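Local structure of type IV pilus biogenesis factor PilY1 (Pseudomonas aeruginosa, 3HX6) at residues 477-491 against 517-530. The protein primes type IV pilus assembly, supports twitching motility and host-cell adhesion, and binds calcium, which seems essential for regulating pilus retraction. The protein carries 3 engineered substitutions. Sequence-based numbering, arbitrary orientation.
Sequences SNWTYGLDPYTGGRT and VAVSGTEQKGLGGL
Glu523 lies across the indole of Trp479, its CB over one face. Glu523 CB sits 3.7 Å from the centroid of the six-membered ring of Trp479 and 11° off the ring normal, which defines a CH-pi contact. With CG anti to the backbone N (chi1 -179°), the extended chain leaves the ring centre: Glu523 CG passes 3.7 Å from Asn478 O, Glu523 OE2 comes no nearer than 4.0 Å to Ser477 CB or Trp479 NE1, and OE1 hydrogen-bonds Thr411 on strand 408-415. Arg413 makes a cation-pi contact with the same indole. Trp479 and Glu523 form a non-hydrogen-bonded pair of antiparallel strands 477-483 and 521-524, neighbours in a mixed sheet of PilY1's C-terminal domain, which carries a beta-propeller; 459-466 and 408-415 flank the pair. Thr480 and Thr522 form the next, hydrogen-bonded pair; Thr480 N donates to Thr522 O. On the sheet face bearing these threonines, Thr480 OG1 donates to Gln524 OE1 at 2.6 Å, tilted 25° from the amide carbonyl plane. Beyond Tyr481, Gly482 N hydrogen-bonds Ser520 O at 2.7 Å; Ser520 and Gly521 both face Arg413 of strand 408-415, a classic beta bulge on the other edge. One water links Gly482 O, Thr491 N and Ser520 OG.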
ATOM      1  N   SER A 477      27.306   7.293 -11.878  1.00 25.83           N
ATOM      2  CA  SER A 477      25.980   7.165 -12.470  1.00 25.15           C
ATOM      3  C   SER A 477      25.346   5.873 -11.967  1.00 23.69           C
ATOM      4  O   SER A 477      26.037   4.887 -11.711  1.00 23.69           O
ATOM      5  CB  SER A 477      26.067   7.159 -13.999  1.00 26.62           C
ATOM      6  OG  SER A 477      26.785   6.038 -14.475  1.00 31.61           O
ATOM      7  N   ASN A 478      24.029   5.884 -11.829  1.00 22.05           N
ATOM      8  CA  ASN A 478      23.310   4.731 -11.321  1.00 22.49           C
ATOM      9  C   ASN A 478      22.368   4.079 -12.309  1.00 20.71           C
ATOM     10  O   ASN A 478      21.591   4.748 -12.990  1.00 19.83           O
ATOM     11  CB  ASN A 478      22.515   5.125 -10.078  1.00 25.51           C
ATOM     12  CG  ASN A 478      23.403   5.442  -8.892  1.00 30.01           C
ATOM     13  OD1 ASN A 478      23.099   6.333  -8.107  1.00 33.18           O
ATOM     14  ND2 ASN A 478      24.497   4.700  -8.746  1.00 31.52           N
ATOM     15  N   TRP A 479      22.442   2.755 -12.366  1.00 18.69           N
ATOM     16  CA  TRP A 479      21.580   1.971 -13.228  1.00 17.09           C
ATOM     17  C   TRP A 479      20.755   1.015 -12.384  1.00 16.87           C
ATOM     18  O   TRP A 479      21.297   0.260 -11.576  1.00 18.08           O
ATOM     19  CB  TRP A 479      22.399   1.176 -14.245  1.00 16.31           C
ATOM     20  CG  TRP A 479      22.840   1.988 -15.406  1.00 17.38           C
ATOM     21  CD1 TRP A 479      23.959   2.760 -15.494  1.00 18.95           C
ATOM     22  CD2 TRP A 479      22.143   2.144 -16.647  1.00 17.14           C
ATOM     23  NE1 TRP A 479      24.006   3.388 -16.717  1.00 18.02           N
ATOM     24  CE2 TRP A 479      22.903   3.026 -17.444  1.00 19.36           C
ATOM     25  CE3 TRP A 479      20.950   1.623 -17.162  1.00 17.94           C
ATOM     26  CZ2 TRP A 479      22.509   3.399 -18.734  1.00 18.22           C
ATOM     27  CZ3 TRP A 479      20.557   1.992 -18.443  1.00 20.24           C
ATOM     28  CH2 TRP A 479      21.338   2.874 -19.216  1.00 17.05           C
ATOM     29  N   THR A 480      19.442   1.067 -12.568  1.00 15.64           N
ATOM     30  CA  THR A 480      18.518   0.197 -11.855  1.00 16.01           C
ATOM     31  C   THR A 480      18.134  -0.921 -12.811  1.00 13.99           C
ATOM     32  O   THR A 480      17.760  -0.658 -13.952  1.00 16.29           O
ATOM     33  CB  THR A 480      17.235   0.951 -11.446  1.00 17.55           C
ATOM     34  OG1 THR A 480      17.574   2.027 -10.566  1.00 16.80           O
ATOM     35  CG2 THR A 480      16.265   0.012 -10.741  1.00 17.05           C
ATOM     36  N   TYR A 481      18.235  -2.163 -12.354  1.00 13.41           N
ATOM     37  CA  TYR A 481      17.898  -3.308 -13.192  1.00 11.51           C
ATOM     38  C   TYR A 481      16.791  -4.161 -12.599  1.00 11.16           C
ATOM     39  O   TYR A 481      16.634  -4.244 -11.386  1.00 11.00           O
ATOM     40  CB  TYR A 481      19.118  -4.217 -13.404  1.00 12.35           C
ATOM     41  CG  TYR A 481      20.301  -3.593 -14.119  1.00 13.28           C
ATOM     42  CD1 TYR A 481      21.341  -2.998 -13.404  1.00 15.05           C
ATOM     43  CD2 TYR A 481      20.396  -3.628 -15.511  1.00 13.97           C
ATOM     44  CE1 TYR A 481      22.454  -2.458 -14.054  1.00 14.10           C
ATOM     45  CE2 TYR A 481      21.501  -3.090 -16.178  1.00 14.56           C
ATOM     46  CZ  TYR A 481      22.526  -2.508 -15.442  1.00 16.58           C
ATOM     47  OH  TYR A 481      23.619  -1.979 -16.093  1.00 14.48           O
ATOM     48  N   GLY A 482      16.036  -4.800 -13.481  1.00 11.95           N
ATOM     49  CA  GLY A 482      14.975  -5.704 -13.078  1.00 12.92           C
ATOM     50  C   GLY A 482      15.258  -6.928 -13.930  1.00 15.22           C
ATOM     51  O   GLY A 482      15.022  -6.905 -15.142  1.00 15.40           O
ATOM     52  N   LEU A 483      15.787  -7.987 -13.324  1.00 12.97           N
ATOM     53  CA  LEU A 483      16.129  -9.184 -14.087  1.00 14.76           C
ATOM     54  C   LEU A 483      15.393 -10.433 -13.637  1.00 16.33           C
ATOM     55  O   LEU A 483      14.823 -10.477 -12.547  1.00 15.15           O
ATOM     56  CB  LEU A 483      17.646  -9.444 -14.002  1.00 12.98           C
ATOM     57  CG  LEU A 483      18.570  -8.331 -14.518  1.00 13.73           C
ATOM     58  CD1 LEU A 483      20.005  -8.612 -14.125  1.00 11.56           C
ATOM     59  CD2 LEU A 483      18.445  -8.213 -16.030  1.00 17.09           C
ATOM     60  N   ASP A 484      15.406 -11.447 -14.495  1.00 15.22           N
ATOM     61  CA  ASP A 484      14.782 -12.724 -14.183  1.00 17.41           C
ATOM     62  C   ASP A 484      15.754 -13.438 -13.253  1.00 17.27           C
ATOM     63  O   ASP A 484      16.866 -13.776 -13.650  1.00 17.23           O
ATOM     64  CB  ASP A 484      14.570 -13.536 -15.463  1.00 16.52           C
ATOM     65  CG  ASP A 484      14.126 -14.962 -15.194  1.00 17.05           C
ATOM     66  OD1 ASP A 484      13.671 -15.268 -14.068  1.00 14.51           O
ATOM     67  OD2 ASP A 484      14.224 -15.781 -16.130  1.00 20.40           O
ATOM     68  N   PRO A 485      15.353 -13.660 -11.994  1.00 16.92           N
ATOM     69  CA  PRO A 485      16.238 -14.338 -11.041  1.00 16.46           C
ATOM     70  C   PRO A 485      16.616 -15.761 -11.436  1.00 17.00           C
ATOM     71  O   PRO A 485      17.659 -16.261 -11.021  1.00 18.11           O
ATOM     72  CB  PRO A 485      15.444 -14.294  -9.740  1.00 14.76           C
ATOM     73  CG  PRO A 485      14.016 -14.355 -10.219  1.00 17.72           C
ATOM     74  CD  PRO A 485      14.035 -13.391 -11.391  1.00 16.35           C
ATOM     75  N   TYR A 486      15.766 -16.398 -12.236  1.00 14.62           N
ATOM     76  CA  TYR A 486      15.985 -17.771 -12.674  1.00 15.96           C
ATOM     77  C   TYR A 486      16.988 -17.905 -13.809  1.00 17.18           C
ATOM     78  O   TYR A 486      17.442 -19.011 -14.106  1.00 18.17           O
ATOM     79  CB  TYR A 486      14.662 -18.390 -13.134  1.00 17.01           C
ATOM     80  CG  TYR A 486      13.526 -18.232 -12.151  1.00 18.58           C
ATOM     81  CD1 TYR A 486      12.267 -17.810 -12.578  1.00 20.08           C
ATOM     82  CD2 TYR A 486      13.702 -18.522 -10.799  1.00 17.54           C
ATOM     83  CE1 TYR A 486      11.210 -17.683 -11.681  1.00 22.15           C
ATOM     84  CE2 TYR A 486      12.655 -18.401  -9.895  1.00 20.68           C
ATOM     85  CZ  TYR A 486      11.412 -17.984 -10.338  1.00 23.07           C
ATOM     86  OH  TYR A 486      10.372 -17.881  -9.445  1.00 25.97           O
ATOM     87  N   THR A 487      17.336 -16.794 -14.446  1.00 16.20           N
ATOM     88  CA  THR A 487      18.256 -16.860 -15.565  1.00 18.06           C
ATOM     89  C   THR A 487      19.291 -15.739 -15.611  1.00 17.60           C
ATOM     90  O   THR A 487      20.293 -15.845 -16.319  1.00 18.14           O
ATOM     91  CB  THR A 487      17.461 -16.845 -16.888  1.00 21.67           C
ATOM     92  OG1 THR A 487      18.319 -17.223 -17.969  1.00 31.95           O
ATOM     93  CG2 THR A 487      16.921 -15.458 -17.156  1.00 12.78           C
ATOM     94  N   GLY A 488      19.048 -14.671 -14.860  1.00 17.54           N
ATOM     95  CA  GLY A 488      19.956 -13.534 -14.863  1.00 16.94           C
ATOM     96  C   GLY A 488      19.737 -12.660 -16.090  1.00 16.51           C
ATOM     97  O   GLY A 488      20.401 -11.642 -16.271  1.00 14.00           O
ATOM     98  N   GLY A 489      18.793 -13.057 -16.935  1.00 15.39           N
ATOM     99  CA  GLY A 489      18.531 -12.294 -18.144  1.00 15.19           C
ATOM    100  C   GLY A 489      17.232 -11.513 -18.138  1.00 15.45           C
ATOM    101  O   GLY A 489      16.618 -11.287 -17.092  1.00 14.55           O
ATOM    102  N   ARG A 490      16.812 -11.108 -19.329  1.00 12.56           N
ATOM    103  CA  ARG A 490      15.594 -10.339 -19.518  1.00 15.63           C
ATOM    104  C   ARG A 490      14.358 -11.144 -19.142  1.00 15.33           C
ATOM    105  O   ARG A 490      14.229 -12.307 -19.523  1.00 16.22           O
ATOM    106  CB  ARG A 490      15.500  -9.916 -20.986  1.00 18.72           C
ATOM    107  CG  ARG A 490      14.232  -9.204 -21.396  1.00 25.14           C
ATOM    108  CD  ARG A 490      13.914  -9.557 -22.845  1.00 25.74           C
ATOM    109  NE  ARG A 490      15.127  -9.526 -23.642  1.00 29.32           N
ATOM    110  CZ  ARG A 490      15.327 -10.226 -24.750  1.00 25.74           C
ATOM    111  NH1 ARG A 490      14.386 -11.026 -25.222  1.00 26.68           N
ATOM    112  NH2 ARG A 490      16.494 -10.139 -25.367  1.00 27.56           N
ATOM    113  N   THR A 491      13.451 -10.521 -18.398  1.00 14.05           N
ATOM    114  CA  THR A 491      12.204 -11.169 -18.005  1.00 16.20           C
ATOM    115  C   THR A 491      11.345 -11.321 -19.259  1.00 19.09           C
ATOM    116  O   THR A 491      11.576 -10.630 -20.254  1.00 20.65           O
ATOM    117  CB  THR A 491      11.438 -10.304 -16.995  1.00 15.59           C
ATOM    118  OG1 THR A 491      11.429  -8.950 -17.464  1.00 15.93           O
ATOM    119  CG2 THR A 491      12.106 -10.352 -15.611  1.00 14.99           C
ATOM    120  N   VAL A 517      10.541  -6.031 -26.526  1.00 23.36           N
ATOM    121  CA  VAL A 517      11.171  -6.652 -25.381  1.00 22.71           C
ATOM    122  C   VAL A 517      11.035  -5.838 -24.099  1.00 21.36           C
ATOM    123  O   VAL A 517      10.870  -4.620 -24.136  1.00 18.43           O
ATOM    124  CB  VAL A 517      12.667  -6.878 -25.713  1.00 24.17           C
ATOM    125  CG1 VAL A 517      13.489  -6.932 -24.473  1.00 28.31           C
ATOM    126  CG2 VAL A 517      12.825  -8.157 -26.521  1.00 27.01           C
ATOM    127  N   ALA A 518      11.093  -6.527 -22.965  1.00 18.67           N
ATOM    128  CA  ALA A 518      11.019  -5.861 -21.678  1.00 18.36           C
ATOM    129  C   ALA A 518      12.356  -5.157 -21.474  1.00 17.55           C
ATOM    130  O   ALA A 518      13.399  -5.666 -21.886  1.00 15.67           O
ATOM    131  CB  ALA A 518      10.794  -6.880 -20.572  1.00 16.35           C
ATOM    132  N   VAL A 519      12.323  -3.981 -20.861  1.00 17.22           N
ATOM    133  CA  VAL A 519      13.548  -3.234 -20.591  1.00 18.11           C
ATOM    134  C   VAL A 519      14.091  -3.775 -19.271  1.00 17.91           C
ATOM    135  O   VAL A 519      13.370  -3.817 -18.281  1.00 17.56           O
ATOM    136  CB  VAL A 519      13.264  -1.722 -20.452  1.00 18.19           C
ATOM    137  CG1 VAL A 519      14.484  -1.004 -19.852  1.00 17.64           C
ATOM    138  CG2 VAL A 519      12.924  -1.136 -21.820  1.00 18.90           C
ATOM    139  N   SER A 520      15.354  -4.186 -19.253  1.00 15.20           N
ATOM    140  CA  SER A 520      15.923  -4.735 -18.031  1.00 16.43           C
ATOM    141  C   SER A 520      16.628  -3.702 -17.168  1.00 16.31           C
ATOM    142  O   SER A 520      16.723  -3.862 -15.954  1.00 16.31           O
ATOM    143  CB  SER A 520      16.892  -5.867 -18.367  1.00 17.10           C
ATOM    144  OG  SER A 520      16.200  -6.945 -18.963  1.00 18.22           O
ATOM    145  N   GLY A 521      17.120  -2.641 -17.794  1.00 15.53           N
ATOM    146  CA  GLY A 521      17.816  -1.623 -17.036  1.00 16.10           C
ATOM    147  C   GLY A 521      17.518  -0.209 -17.490  1.00 16.80           C
ATOM    148  O   GLY A 521      17.234   0.034 -18.663  1.00 15.35           O
ATOM    149  N   THR A 522      17.570   0.720 -16.542  1.00 16.54           N
ATOM    150  CA  THR A 522      17.337   2.127 -16.823  1.00 19.39           C
ATOM    151  C   THR A 522      18.186   2.976 -15.881  1.00 20.59           C
ATOM    152  O   THR A 522      18.323   2.670 -14.692  1.00 17.82           O
ATOM    153  CB  THR A 522      15.848   2.510 -16.663  1.00 20.73           C
ATOM    154  OG1 THR A 522      15.673   3.888 -17.010  1.00 23.47           O
ATOM    155  CG2 THR A 522      15.382   2.294 -15.239  1.00 20.68           C
ATOM    156  N   GLU A 523      18.765   4.035 -16.438  1.00 22.73           N
ATOM    157  CA  GLU A 523      19.619   4.953 -15.699  1.00 26.93           C
ATOM    158  C   GLU A 523      18.771   5.896 -14.849  1.00 29.24           C
ATOM    159  O   GLU A 523      17.829   6.505 -15.353  1.00 29.38           O
ATOM    160  CB  GLU A 523      20.471   5.741 -16.697  1.00 27.97           C
ATOM    161  CG  GLU A 523      21.454   6.731 -16.102  1.00 35.24           C
ATOM    162  CD  GLU A 523      22.305   7.397 -17.170  1.00 38.18           C
ATOM    163  OE1 GLU A 523      21.733   7.985 -18.115  1.00 39.10           O
ATOM    164  OE2 GLU A 523      23.547   7.328 -17.069  1.00 40.90           O
ATOM    165  N   GLN A 524      19.094   6.009 -13.562  1.00 32.98           N
ATOM    166  CA  GLN A 524      18.346   6.890 -12.658  1.00 38.41           C
ATOM    167  C   GLN A 524      19.205   7.981 -12.013  1.00 43.33           C
ATOM    168  O   GLN A 524      20.425   7.858 -11.915  1.00 43.24           O
ATOM    169  CB  GLN A 524      17.648   6.073 -11.563  1.00 37.18           C
ATOM    170  CG  GLN A 524      16.416   5.316 -12.042  1.00 38.20           C
ATOM    171  CD  GLN A 524      15.530   4.836 -10.899  1.00 39.36           C
ATOM    172  OE1 GLN A 524      15.929   3.993 -10.095  1.00 37.20           O
ATOM    173  NE2 GLN A 524      14.319   5.379 -10.824  1.00 40.21           N
ATOM    174  N   LYS A 525      18.544   9.049 -11.570  1.00 49.38           N
ATOM    175  CA  LYS A 525      19.215  10.187 -10.945  1.00 53.85           C
ATOM    176  C   LYS A 525      20.081   9.845  -9.736  1.00 55.66           C
ATOM    177  O   LYS A 525      20.014   8.738  -9.194  1.00 55.98           O
ATOM    178  CB  LYS A 525      18.191  11.253 -10.539  1.00 56.17           C
ATOM    179  CG  LYS A 525      17.687  12.105 -11.696  1.00 59.42           C
ATOM    180  CD  LYS A 525      16.727  13.185 -11.210  1.00 60.88           C
ATOM    181  CE  LYS A 525      16.351  14.149 -12.330  1.00 62.57           C
ATOM    182  NZ  LYS A 525      15.745  13.453 -13.501  1.00 64.07           N
ATOM    183  N   GLY A 526      20.890  10.826  -9.335  1.00 57.18           N
ATOM    184  CA  GLY A 526      21.802  10.695  -8.210  1.00 59.04           C
ATOM    185  C   GLY A 526      21.519   9.605  -7.199  1.00 60.26           C
ATOM    186  O   GLY A 526      20.375   9.382  -6.801  1.00 61.52           O
ATOM    187  N   LEU A 527      22.585   8.936  -6.775  1.00 61.01           N
ATOM    188  CA  LEU A 527      22.510   7.846  -5.805  1.00 60.85           C
ATOM    189  C   LEU A 527      21.432   8.008  -4.744  1.00 59.96           C
ATOM    190  O   LEU A 527      21.179   9.112  -4.256  1.00 60.85           O
ATOM    191  CB  LEU A 527      23.866   7.664  -5.120  1.00 62.38           C
ATOM    192  CG  LEU A 527      25.012   7.108  -5.972  1.00 63.17           C
ATOM    193  CD1 LEU A 527      25.340   8.037  -7.133  1.00 63.53           C
ATOM    194  CD2 LEU A 527      26.218   6.932  -5.088  1.00 64.01           C
ATOM    195  N   GLY A 528      20.804   6.891  -4.395  1.00 58.40           N
ATOM    196  CA  GLY A 528      19.760   6.898  -3.390  1.00 55.85           C
ATOM    197  C   GLY A 528      19.399   5.490  -2.954  1.00 53.76           C
ATOM    198  O   GLY A 528      18.468   5.294  -2.171  1.00 54.85           O
ATOM    199  N   GLY A 529      20.143   4.507  -3.460  1.00 51.20           N
ATOM    200  CA  GLY A 529      19.885   3.120  -3.118  1.00 45.33           C
ATOM    201  C   GLY A 529      18.520   2.690  -3.617  1.00 42.10           C
ATOM    202  O   GLY A 529      17.806   3.482  -4.228  1.00 41.22           O
ATOM    203  N   LEU A 530      18.155   1.435  -3.380  1.00 38.43           N
ATOM    204  CA  LEU A 530      16.852   0.951  -3.811  1.00 37.05           C
ATOM    205  C   LEU A 530      15.981   0.539  -2.637  1.00 35.07           C
ATOM    206  O   LEU A 530      16.434  -0.133  -1.710  1.00 33.17           O
ATOM    207  CB  LEU A 530      16.985  -0.239  -4.769  1.00 35.88           C
ATOM    208  CG  LEU A 530      17.400   0.013  -6.219  1.00 35.75           C
ATOM    209  CD1 LEU A 530      17.213  -1.273  -7.009  1.00 36.08           C
ATOM    210  CD2 LEU A 530      16.560   1.121  -6.831  1.00 35.44           C
TER
HETATM  211  O   HOH W   1      13.872  -7.699 -17.426  1.00 12.48           O